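Local coordinates for probable ABC transporter extracellular-binding protein YckB (Bacillus subtilis, PDB 2IEE) that probably serves as the solute-binding component of an ATP-binding-cassette transport system at the cell membrane, at residues 102-107 against 208-213. Residues are numbered along the deposited sequence; the frame is centred on the assembly and turned at random.
Sequences AFSTPY and KQALVM
K208 runs its extended chain alongside the P106 ring, CD 3.7 Å from P106 CG, near where strand 197-214 pairs antiparallel, through 212-213, with the edge strand 101-103 of a mixed sheet in this periplasmic-binding-protein-type fold. Q209 O accepts Y107 N at 3.0 Å, nearly in line with its carbonyl, while the side-chain amide of Q209 is held by K108 NZ at OE1 and by D92 OD1 at NE2. A210 CA sits over one face of the Y107 ring, 4.0 Å from the centroid and 21° off the normal, a CH-pi contact. Y107 OH continues to E50, and an alanine at Y107 would probably uncover A210 CA and leave E50 without this hydroxyl partner. L211 grips S104 twice, its O taking S104 N in the carbonyl plane and its N giving to S104 OG at 2.9 Å. With chi1 64°, that OG lies between its own N and carbonyl carbon, from where it also donates to T105 O. V212 and F103 form a non-hydrogen-bonded pair whose side chains run side by side, V212 CG2 3.4 Å from F103 CE1. M213, a selenomethionine, forms the hydrogen-bonded antiparallel pair with A102 through two backbone bonds; its bent chain brings CE to 3.7 Å from S104 CB.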
# COMPACT_ATOMS: atom_id res chain seq x y z
N ALA A 102 9.72 6.17 -14.78
CA ALA A 102 10.90 5.52 -14.23
C ALA A 102 10.61 5.21 -12.77
O ALA A 102 10.34 6.12 -11.98
CB ALA A 102 12.11 6.42 -14.34
N PHE A 103 10.64 3.94 -12.41
CA PHE A 103 10.39 3.52 -11.03
C PHE A 103 11.70 3.29 -10.30
O PHE A 103 12.73 2.98 -10.91
CB PHE A 103 9.61 2.21 -11.00
CG PHE A 103 8.15 2.36 -11.25
CD1 PHE A 103 7.29 2.75 -10.23
CD2 PHE A 103 7.60 2.05 -12.49
CE1 PHE A 103 5.92 2.82 -10.43
CE2 PHE A 103 6.24 2.11 -12.71
CZ PHE A 103 5.39 2.50 -11.68
N SER A 104 11.67 3.43 -8.98
CA SER A 104 12.84 3.15 -8.17
C SER A 104 12.70 1.65 -7.94
O SER A 104 11.72 1.05 -8.37
CB SER A 104 12.75 3.87 -6.83
OG SER A 104 11.65 3.38 -6.06
N THR A 105 13.68 1.04 -7.28
CA THR A 105 13.57 -0.37 -6.97
C THR A 105 12.38 -0.39 -6.01
O THR A 105 12.08 0.61 -5.36
CB THR A 105 14.83 -0.90 -6.26
OG1 THR A 105 15.25 0.04 -5.26
CG2 THR A 105 15.97 -1.09 -7.28
N PRO A 106 11.66 -1.52 -5.92
CA PRO A 106 10.50 -1.58 -5.02
C PRO A 106 10.89 -1.58 -3.54
O PRO A 106 11.95 -2.07 -3.17
CB PRO A 106 9.82 -2.89 -5.42
CG PRO A 106 10.37 -3.20 -6.81
CD PRO A 106 11.80 -2.76 -6.70
N TYR A 107 10.02 -1.02 -2.70
CA TYR A 107 10.27 -1.01 -1.26
C TYR A 107 9.11 -1.62 -0.47
O TYR A 107 9.06 -1.53 0.76
CB TYR A 107 10.62 0.39 -0.75
CG TYR A 107 9.90 1.56 -1.38
CD1 TYR A 107 8.56 1.79 -1.14
CD2 TYR A 107 10.60 2.47 -2.17
CE1 TYR A 107 7.91 2.91 -1.65
CE2 TYR A 107 9.96 3.60 -2.69
CZ TYR A 107 8.62 3.81 -2.43
OH TYR A 107 7.98 4.93 -2.92
N LYS A 208 3.73 -4.86 -6.01
CA LYS A 208 4.86 -4.18 -5.40
C LYS A 208 4.78 -2.70 -5.71
O LYS A 208 4.28 -2.30 -6.76
CB LYS A 208 6.19 -4.76 -5.91
CG LYS A 208 6.40 -4.72 -7.41
CD LYS A 208 7.65 -5.52 -7.78
CE LYS A 208 7.83 -5.67 -9.29
NZ LYS A 208 9.03 -6.51 -9.61
N GLN A 209 5.26 -1.88 -4.78
CA GLN A 209 5.22 -0.43 -4.94
C GLN A 209 6.62 0.20 -4.92
O GLN A 209 7.54 -0.31 -4.28
CB GLN A 209 4.37 0.21 -3.84
CG GLN A 209 2.93 -0.26 -3.81
CD GLN A 209 2.80 -1.70 -3.38
OE1 GLN A 209 3.31 -2.10 -2.34
NE2 GLN A 209 2.10 -2.50 -4.18
N ALA A 210 6.75 1.31 -5.62
CA ALA A 210 8.03 2.00 -5.71
C ALA A 210 7.80 3.47 -6.00
O ALA A 210 6.68 3.89 -6.27
CB ALA A 210 8.89 1.38 -6.82
N LEU A 211 8.88 4.25 -5.96
CA LEU A 211 8.81 5.67 -6.24
C LEU A 211 8.67 5.91 -7.74
O LEU A 211 9.39 5.31 -8.55
CB LEU A 211 10.06 6.38 -5.73
CG LEU A 211 10.01 7.90 -5.82
CD1 LEU A 211 9.01 8.46 -4.80
CD2 LEU A 211 11.41 8.47 -5.58
N VAL A 212 7.75 6.78 -8.12
CA VAL A 212 7.50 7.08 -9.53
C VAL A 212 8.09 8.42 -9.96
O VAL A 212 7.86 9.45 -9.31
CB VAL A 212 5.98 7.11 -9.83
CG1 VAL A 212 5.75 7.14 -11.32
CG2 VAL A 212 5.29 5.91 -9.19
N MSE A 213 8.86 8.41 -11.03
CA MSE A 213 9.43 9.65 -11.54
C MSE A 213 9.48 9.67 -13.07
O MSE A 213 9.28 8.64 -13.72
CB MSE A 213 10.81 9.91 -10.92
CG MSE A 213 11.78 8.75 -10.92
SE MSE A 213 13.02 8.72 -9.38
CE MSE A 213 12.77 6.87 -8.91